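Local atomic coordinates of transcobalamin-1 (Homo sapiens, PDB entry 4KKI), a protein that carries vitamin B12, binding it with femtomolar affinity and shielding it from stomach acid. Residues A[91-97]-A[146-150]; A[138-144]-A[174-178]; A[151-156]-A[193-198]. The contacts are given in a common frame with arbitrary orientation. Numbering follows the deposited sequence.

Overall arrangement
All three contacts lie in the helical N-terminal domain and are largely buried. Contacts 1 and 3 share helix 144-156: its first turns meet helix 92-102 in contact 1, and its last turns meet helix 185-203 in contact 3. Contact 2 joins the loop leading into that same helix to the short 3-10 turn at 175-177. Polar chemistry marks the end near the cobalamin, where contact 1 uses serine hydroxyls, Gln146 and Asp150, and contact 2 uses asparagines, a water and tyrosine rings. Contact 3, farther from the ligand, is aliphatic and closed by a disulfide. Contact 1 touches contact 2 (Ser91 on Thr142) and contact 3 (Ser148 on Ala194, Ala96 on Ala153); contacts 2 and 3 do not touch.

Contact 1: residues A[91-97]-A[146-150]; sequences SSGELAL and QLSLD
This is a buried helix-helix contact beside the cobalamin pocket, where the start of helix 92-102 packs on the early turns of helix 144-156. The axes of the two short helical segments approach to 8.1 Å, with N-to-C directions 42° apart. Gly93 faces Gln146 (CA-CA 4.3 Å), and one turn on Ala96 faces Asp150 (CA-CA 5.4 Å). Ser91 (phi/psi -69/157) is the N-cap. With Glu94 it forms a capping box: Glu94 N donates to Ser91 OG at 3.1 Å, and Ser91 N to Glu94 OE1 at 3.1 Å. Ser91 takes rotamer p, and its OG also donates to Gln146 OE1 at 2.9 Å. Gln146 (chi1 m, chi2 t) reaches across so that its OE1 also accepts from Gly93 N at 3.0 Å. Glycine suits this place because an ideal CB would lie only 2.4 Å from Gln146 OE1. Ser92 OG hydrogen-bonds to Glu129 OE2 of helix 118-135 and also lies 2.8 Å from Asp150 OD2; a single proton serves one of the two acceptors at a time. Farther along, the interface turns apolar. The small Ala96 lets the helices close up, its CB 4.0 Å from Leu149 CB and 3.6 Å from Leu149 O, while Leu97 CD2 meets Leu149 CD2 at 4.0 Å; both leucines are mt. While OE1 accepts from Ser91 OG and Gly93 N, NE2 of Gln146 hydrogen-bonds to the bound cyanocobalamin. Two helices running in broadly the same direction, with helix 118-135 between them in sequence, fit the up-and-down alternation of an alpha6-alpha6 barrel, and Gly93, Glu94 and Gln146 line its cobalamin pocket.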
loop_
_atom_site.group_PDB
_atom_site.type_symbol
_atom_site.label_atom_id
_atom_site.label_comp_id
_atom_site.label_asym_id
_atom_site.label_seq_id
_atom_site.Cartn_x
_atom_site.Cartn_y
_atom_site.Cartn_z
ATOM N N SER A 91 -3.034 3.597 -13.658
ATOM C CA SER A 91 -1.804 4.176 -13.125
ATOM C C SER A 91 -0.659 3.182 -13.239
ATOM O O SER A 91 -0.881 1.973 -13.328
ATOM C CB SER A 91 -1.982 4.595 -11.667
ATOM O OG SER A 91 -1.837 3.483 -10.800
ATOM N N SER A 92 0.566 3.697 -13.239
ATOM C CA SER A 92 1.752 2.854 -13.330
ATOM C C SER A 92 1.768 1.802 -12.219
ATOM O O SER A 92 2.031 0.628 -12.474
ATOM C CB SER A 92 3.025 3.703 -13.290
ATOM O OG SER A 92 3.101 4.463 -12.096
ATOM N N GLY A 93 1.465 2.229 -10.997
ATOM C CA GLY A 93 1.424 1.328 -9.859
ATOM C C GLY A 93 0.375 0.239 -9.990
ATOM O O GLY A 93 0.594 -0.896 -9.568
ATOM N N GLU A 94 -0.770 0.584 -10.572
ATOM C CA GLU A 94 -1.845 -0.383 -10.773
ATOM C C GLU A 94 -1.428 -1.453 -11.771
ATOM O O GLU A 94 -1.715 -2.634 -11.585
ATOM C CB GLU A 94 -3.119 0.312 -11.262
ATOM C CG GLU A 94 -3.869 1.078 -10.187
ATOM C CD GLU A 94 -5.063 1.833 -10.740
ATOM O OE1 GLU A 94 -5.101 2.081 -11.965
ATOM O OE2 GLU A 94 -5.965 2.176 -9.950
ATOM N N LEU A 95 -0.750 -1.028 -12.830
ATOM C CA LEU A 95 -0.257 -1.949 -13.842
ATOM C C LEU A 95 0.863 -2.814 -13.273
ATOM O O LEU A 95 0.970 -4.000 -13.597
ATOM C CB LEU A 95 0.234 -1.184 -15.073
ATOM C CG LEU A 95 0.793 -2.043 -16.206
ATOM C CD1 LEU A 95 -0.226 -3.092 -16.617
ATOM C CD2 LEU A 95 1.189 -1.182 -17.398
ATOM N N ALA A 96 1.695 -2.213 -12.426
ATOM C CA ALA A 96 2.770 -2.941 -11.760
ATOM C C ALA A 96 2.213 -4.100 -10.935
ATOM O O ALA A 96 2.720 -5.216 -11.008
ATOM C CB ALA A 96 3.589 -2.003 -10.883
ATOM N N LEU A 97 1.166 -3.830 -10.160
ATOM C CA LEU A 97 0.531 -4.870 -9.352
ATOM C C LEU A 97 -0.087 -5.957 -10.223
ATOM O O LEU A 97 -0.068 -7.133 -9.864
ATOM C CB LEU A 97 -0.533 -4.275 -8.429
ATOM C CG LEU A 97 -0.028 -3.533 -7.190
ATOM C CD1 LEU A 97 -1.189 -2.904 -6.440
ATOM C CD2 LEU A 97 0.753 -4.470 -6.278
ATOM N N GLN A 146 4.155 3.853 -5.645
ATOM C CA GLN A 146 3.899 3.279 -6.962
ATOM C C GLN A 146 5.171 3.253 -7.801
ATOM O O GLN A 146 5.415 2.301 -8.545
ATOM C CB GLN A 146 2.797 4.050 -7.694
ATOM C CG GLN A 146 1.448 3.993 -6.998
ATOM C CD GLN A 146 0.301 4.388 -7.905
ATOM O OE1 GLN A 146 0.403 4.305 -9.129
ATOM N NE2 GLN A 146 -0.803 4.818 -7.307
ATOM N N LEU A 147 5.981 4.298 -7.672
ATOM C CA LEU A 147 7.252 4.369 -8.378
ATOM C C LEU A 147 8.136 3.192 -7.984
ATOM O O LEU A 147 8.862 2.640 -8.813
ATOM C CB LEU A 147 7.967 5.683 -8.065
ATOM C CG LEU A 147 9.013 6.131 -9.085
ATOM C CD1 LEU A 147 8.335 6.591 -10.367
ATOM C CD2 LEU A 147 9.887 7.229 -8.512
ATOM N N SER A 148 8.061 2.810 -6.712
ATOM C CA SER A 148 8.814 1.667 -6.210
ATOM C C SER A 148 8.215 0.378 -6.748
ATOM O O SER A 148 8.938 -0.546 -7.118
ATOM C CB SER A 148 8.806 1.648 -4.681
ATOM O OG SER A 148 9.353 2.840 -4.151
ATOM N N LEU A 149 6.887 0.322 -6.780
ATOM C CA LEU A 149 6.188 -0.804 -7.387
ATOM C C LEU A 149 6.609 -0.962 -8.846
ATOM O O LEU A 149 6.794 -2.078 -9.327
ATOM C CB LEU A 149 4.670 -0.618 -7.291
ATOM C CG LEU A 149 3.993 -0.940 -5.958
ATOM C CD1 LEU A 149 2.522 -0.544 -5.988
ATOM C CD2 LEU A 149 4.138 -2.416 -5.640
ATOM N N ASP A 150 6.770 0.164 -9.538
ATOM C CA ASP A 150 7.163 0.152 -10.945
ATOM C C ASP A 150 8.539 -0.468 -11.146
ATOM O O ASP A 150 8.707 -1.378 -11.958
ATOM C CB ASP A 150 7.147 1.568 -11.521
ATOM C CG ASP A 150 5.766 2.183 -11.515
ATOM O OD1 ASP A 150 4.775 1.424 -11.538
ATOM O OD2 ASP A 150 5.672 3.428 -11.480
#

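Contact 2: residues A[138-144]-A[174-178]; sequences GTPLTNY and NKNYY
Gly138, at phi/psi 97/2, lies in the loop that joins helix 118-135 to helix 144-156. At these angles a CB would jam against the preceding carbonyl O, so glycine belongs here. Its O accepts from Asn176 ND2 at 3.1 Å. That amide is held in place by Asn174 OD1, which accepts from Asn176 ND2 at 2.7 Å and from Asn176 N at 2.9 Å; the latter bond makes an Asx turn that opens the 3-10 segment 175-177. Thr139 and Pro140 continue in extended form, and Pro140 CD rests 3.4 Å from Asn176 OD1. The chain then swings away through Leu141 and Thr142. Asn143 (-165/178, chi1 p) is the N-cap of the next helix, its OD1 accepting from Gln146 N. Tyr144 brings the loop back: its CA lies 6.0 Å from that of Asn176, and a water bridges Tyr144 N and Asn176 O at 2.8 Å each. Its ring (chi1 -96°, chi2 30°) receives Asn176 CB over one face, a CH-pi contact 3.4 Å from the centroid, and turns its edge to the face of Tyr177 in a T-shaped pair (centroids 5.5 Å apart, planes at 86°). Tyr144 OH bonds to His169 O, and Tyr177 OH to Phe170 O. Within the cobalamin site, this loop presents Thr142 O and Asn143 ND2 to the bound ligand.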
loop_
_atom_site.group_PDB
_atom_site.type_symbol
_atom_site.label_atom_id
_atom_site.label_comp_id
_atom_site.label_asym_id
_atom_site.label_seq_id
_atom_site.Cartn_x
_atom_site.Cartn_y
_atom_site.Cartn_z
ATOM N N GLY A 138 9.521 17.773 -9.308
ATOM C CA GLY A 138 9.870 16.535 -8.640
ATOM C C GLY A 138 8.690 15.695 -8.184
ATOM O O GLY A 138 8.876 14.649 -7.570
ATOM N N THR A 139 7.475 16.148 -8.474
ATOM C CA THR A 139 6.277 15.392 -8.112
ATOM C C THR A 139 5.869 14.449 -9.242
ATOM O O THR A 139 5.633 14.887 -10.368
ATOM C CB THR A 139 5.091 16.321 -7.774
ATOM O OG1 THR A 139 5.492 17.262 -6.773
ATOM C CG2 THR A 139 3.915 15.519 -7.254
ATOM N N PRO A 140 5.790 13.144 -8.948
ATOM C CA PRO A 140 5.361 12.170 -9.955
ATOM C C PRO A 140 3.868 12.283 -10.234
ATOM O O PRO A 140 3.182 13.078 -9.591
ATOM C CB PRO A 140 5.681 10.827 -9.296
ATOM C CG PRO A 140 5.611 11.106 -7.837
ATOM C CD PRO A 140 6.121 12.504 -7.664
ATOM N N LEU A 141 3.380 11.506 -11.196
ATOM C CA LEU A 141 1.956 11.474 -11.502
ATOM C C LEU A 141 1.187 10.918 -10.315
ATOM O O LEU A 141 0.090 11.378 -10.000
ATOM C CB LEU A 141 1.695 10.626 -12.749
ATOM C CG LEU A 141 2.071 11.262 -14.088
ATOM C CD1 LEU A 141 1.929 10.263 -15.226
ATOM C CD2 LEU A 141 1.210 12.491 -14.341
ATOM N N THR A 142 1.779 9.928 -9.653
ATOM C CA THR A 142 1.175 9.322 -8.474
ATOM C C THR A 142 2.015 9.574 -7.221
ATOM O O THR A 142 1.848 10.588 -6.547
ATOM C CB THR A 142 0.966 7.808 -8.662
ATOM O OG1 THR A 142 2.229 7.171 -8.890
ATOM C CG2 THR A 142 0.048 7.543 -9.847
ATOM N N ASN A 143 2.920 8.649 -6.917
ATOM C CA ASN A 143 3.721 8.737 -5.702
ATOM C C ASN A 143 4.921 7.796 -5.764
ATOM O O ASN A 143 5.082 7.055 -6.733
ATOM C CB ASN A 143 2.857 8.406 -4.487
ATOM C CG ASN A 143 2.116 7.097 -4.647
ATOM O OD1 ASN A 143 2.719 6.027 -4.607
ATOM N ND2 ASN A 143 0.806 7.173 -4.838
ATOM N N TYR A 144 5.759 7.818 -4.731
ATOM C CA TYR A 144 6.959 6.986 -4.719
ATOM C C TYR A 144 6.673 5.531 -4.359
ATOM O O TYR A 144 7.463 4.642 -4.673
ATOM C CB TYR A 144 8.027 7.562 -3.789
ATOM C CG TYR A 144 9.053 8.422 -4.489
ATOM C CD1 TYR A 144 8.726 9.142 -5.633
ATOM C CD2 TYR A 144 10.355 8.499 -4.014
ATOM C CE1 TYR A 144 9.667 9.929 -6.274
ATOM C CE2 TYR A 144 11.302 9.276 -4.649
ATOM C CZ TYR A 144 10.955 9.989 -5.778
ATOM O OH TYR A 144 11.903 10.761 -6.410
ATOM N N ASN A 174 14.874 12.490 -0.620
ATOM C CA ASN A 174 13.836 12.988 -1.518
ATOM C C ASN A 174 12.529 13.221 -0.773
ATOM O O ASN A 174 12.123 12.405 0.055
ATOM C CB ASN A 174 13.608 12.019 -2.678
ATOM C CG ASN A 174 12.698 12.593 -3.748
ATOM O OD1 ASN A 174 11.476 12.628 -3.592
ATOM N ND2 ASN A 174 13.291 13.041 -4.847
ATOM N N LYS A 175 11.874 14.335 -1.080
ATOM C CA LYS A 175 10.677 14.758 -0.359
ATOM C C LYS A 175 9.526 13.761 -0.467
ATOM O O LYS A 175 8.670 13.696 0.416
ATOM C CB LYS A 175 10.221 16.133 -0.852
ATOM C CG LYS A 175 9.908 16.188 -2.340
ATOM C CD LYS A 175 9.403 17.561 -2.755
ATOM C CE LYS A 175 9.053 17.594 -4.235
ATOM N NZ LYS A 175 8.523 18.921 -4.656
ATOM N N ASN A 176 9.512 12.979 -1.541
ATOM C CA ASN A 176 8.406 12.064 -1.803
ATOM C C ASN A 176 8.339 10.875 -0.852
ATOM O O ASN A 176 7.398 10.083 -0.905
ATOM C CB ASN A 176 8.439 11.579 -3.251
ATOM C CG ASN A 176 8.119 12.680 -4.237
ATOM O OD1 ASN A 176 6.957 13.038 -4.425
ATOM N ND2 ASN A 176 9.150 13.224 -4.875
ATOM N N TYR A 177 9.340 10.752 0.012
ATOM C CA TYR A 177 9.338 9.717 1.035
ATOM C C TYR A 177 8.565 10.187 2.260
ATOM O O TYR A 177 8.326 9.415 3.187
ATOM C CB TYR A 177 10.769 9.360 1.443
ATOM C CG TYR A 177 11.491 8.443 0.481
ATOM C CD1 TYR A 177 11.146 7.102 0.377
ATOM C CD2 TYR A 177 12.536 8.913 -0.303
ATOM C CE1 TYR A 177 11.814 6.256 -0.493
ATOM C CE2 TYR A 177 13.208 8.076 -1.175
ATOM C CZ TYR A 177 12.844 6.750 -1.264
ATOM O OH TYR A 177 13.516 5.919 -2.133
ATOM N N TYR A 178 8.176 11.459 2.255
ATOM C CA TYR A 178 7.551 12.074 3.421
ATOM C C TYR A 178 6.195 12.695 3.100
ATOM O O TYR A 178 6.026 13.357 2.078
ATOM C CB TYR A 178 8.478 13.139 4.017
ATOM C CG TYR A 178 9.875 12.637 4.308
ATOM C CD1 TYR A 178 10.866 12.679 3.336
ATOM C CD2 TYR A 178 10.202 12.118 5.554
ATOM C CE1 TYR A 178 12.142 12.219 3.595
ATOM C CE2 TYR A 178 11.478 11.655 5.823
ATOM C CZ TYR A 178 12.442 11.708 4.839
ATOM O OH TYR A 178 13.713 11.250 5.096
HETATM O O HOH W 1 5.198 9.661 -2.637
#

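Contact 3: residues A[151-156]-A[193-198]; sequences VLALCL and LALTCV
Two helical segments run side by side, their N-to-C directions 26° apart and their axes 8.5 Å apart at closest approach. They belong to helices 144-156 and 185-203 of the alpha6-alpha6 barrel. Leu152 faces Ala194 (CA-CA 4.3 Å), and Cys155 faces Val198 (CA-CA 6.2 Å). The near-parallel course brings matching turns together, and the small Ala194 permits the closeness: its CB lies 4.1 Å from Leu152 CB and 4.2 Å from Val151 CB. Val151 CG1 meets Val198 CG2 at 3.8 Å, both valines being t. Leu152, in the tp rotamer, sets CD1 3.8 Å from Leu193 O and 4.0 Å from Cys197 CB. Aliphatic side chains suit this buried seam, meeting by van der Waals contact while backbone polar groups serve the helices' own i to i+4 bonds. Leu156 CD2 packs 3.9 Å from Cys197 SG. Both cysteines point toward the opposing helix with chi1 t, and the covalent tie is the disulfide Cys155 SG-Cys197 SG, 2.0 Å long with chi3 -94°.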
loop_
_atom_site.group_PDB
_atom_site.type_symbol
_atom_site.label_atom_id
_atom_site.label_comp_id
_atom_site.label_asym_id
_atom_site.label_seq_id
_atom_site.Cartn_x
_atom_site.Cartn_y
_atom_site.Cartn_z
ATOM N N VAL A 151 9.520 0.035 -10.405
ATOM C CA VAL A 151 10.881 -0.476 -10.492
ATOM C C VAL A 151 10.932 -1.951 -10.105
ATOM O O VAL A 151 11.608 -2.747 -10.755
ATOM C CB VAL A 151 11.844 0.337 -9.603
ATOM C CG1 VAL A 151 13.240 -0.270 -9.627
ATOM C CG2 VAL A 151 11.881 1.787 -10.059
ATOM N N LEU A 152 10.199 -2.311 -9.055
ATOM C CA LEU A 152 10.162 -3.690 -8.577
ATOM C C LEU A 152 9.669 -4.645 -9.659
ATOM O O LEU A 152 10.296 -5.670 -9.929
ATOM C CB LEU A 152 9.280 -3.802 -7.330
ATOM C CG LEU A 152 9.066 -5.198 -6.737
ATOM C CD1 LEU A 152 10.394 -5.843 -6.366
ATOM C CD2 LEU A 152 8.143 -5.130 -5.523
ATOM N N ALA A 153 8.548 -4.292 -10.282
ATOM C CA ALA A 153 7.949 -5.120 -11.323
ATOM C C ALA A 153 8.841 -5.221 -12.560
ATOM O O ALA A 153 9.039 -6.310 -13.100
ATOM C CB ALA A 153 6.574 -4.588 -11.697
ATOM N N LEU A 154 9.375 -4.086 -13.004
ATOM C CA LEU A 154 10.273 -4.055 -14.155
ATOM C C LEU A 154 11.542 -4.861 -13.895
ATOM O O LEU A 154 12.069 -5.518 -14.794
ATOM C CB LEU A 154 10.637 -2.614 -14.517
ATOM C CG LEU A 154 9.505 -1.748 -15.072
ATOM C CD1 LEU A 154 9.953 -0.300 -15.206
ATOM C CD2 LEU A 154 9.029 -2.293 -16.408
ATOM N N CYS A 155 12.025 -4.804 -12.658
ATOM C CA CYS A 155 13.217 -5.541 -12.256
ATOM C C CYS A 155 12.982 -7.050 -12.213
ATOM O O CYS A 155 13.782 -7.827 -12.736
ATOM C CB CYS A 155 13.705 -5.051 -10.892
ATOM S SG CYS A 155 15.008 -6.057 -10.173
ATOM N N LEU A 156 11.881 -7.460 -11.588
ATOM C CA LEU A 156 11.553 -8.878 -11.445
ATOM C C LEU A 156 11.247 -9.567 -12.774
ATOM O O LEU A 156 11.411 -10.781 -12.899
ATOM C CB LEU A 156 10.366 -9.057 -10.498
ATOM C CG LEU A 156 10.628 -8.849 -9.007
ATOM C CD1 LEU A 156 9.318 -8.857 -8.229
ATOM C CD2 LEU A 156 11.564 -9.929 -8.490
ATOM N N LEU A 193 12.299 -2.775 -1.100
ATOM C CA LEU A 193 12.064 -4.007 -1.849
ATOM C C LEU A 193 12.492 -3.834 -3.301
ATOM O O LEU A 193 13.076 -4.739 -3.900
ATOM C CB LEU A 193 10.590 -4.416 -1.778
ATOM C CG LEU A 193 10.075 -4.881 -0.415
ATOM C CD1 LEU A 193 8.567 -5.040 -0.445
ATOM C CD2 LEU A 193 10.743 -6.187 -0.011
ATOM N N ALA A 194 12.201 -2.661 -3.855
ATOM C CA ALA A 194 12.556 -2.351 -5.235
ATOM C C ALA A 194 14.065 -2.226 -5.404
ATOM O O ALA A 194 14.649 -2.829 -6.304
ATOM C CB ALA A 194 11.862 -1.072 -5.685
ATOM N N LEU A 195 14.693 -1.439 -4.534
ATOM C CA LEU A 195 16.135 -1.228 -4.589
ATOM C C LEU A 195 16.898 -2.533 -4.390
ATOM O O LEU A 195 17.955 -2.745 -4.985
ATOM C CB LEU A 195 16.568 -0.194 -3.545
ATOM C CG LEU A 195 16.055 1.236 -3.746
ATOM C CD1 LEU A 195 16.413 2.124 -2.560
ATOM C CD2 LEU A 195 16.594 1.826 -5.041
ATOM N N THR A 196 16.350 -3.408 -3.553
ATOM C CA THR A 196 16.984 -4.688 -3.266
ATOM C C THR A 196 16.937 -5.595 -4.488
ATOM O O THR A 196 17.866 -6.364 -4.743
ATOM C CB THR A 196 16.313 -5.386 -2.071
ATOM O OG1 THR A 196 16.317 -4.502 -0.941
ATOM C CG2 THR A 196 17.050 -6.662 -1.711
ATOM N N CYS A 197 15.852 -5.498 -5.249
ATOM C CA CYS A 197 15.726 -6.270 -6.478
ATOM C C CYS A 197 16.786 -5.842 -7.486
ATOM O O CYS A 197 17.416 -6.681 -8.127
ATOM C CB CYS A 197 14.326 -6.122 -7.079
ATOM S SG CYS A 197 14.099 -7.029 -8.632
ATOM N N VAL A 198 16.974 -4.532 -7.626
ATOM C CA VAL A 198 17.988 -3.994 -8.528
ATOM C C VAL A 198 19.382 -4.449 -8.103
ATOM O O VAL A 198 20.221 -4.775 -8.943
ATOM C CB VAL A 198 17.940 -2.457 -8.577
ATOM C CG1 VAL A 198 18.976 -1.920 -9.556
ATOM C CG2 VAL A 198 16.549 -1.986 -8.962
#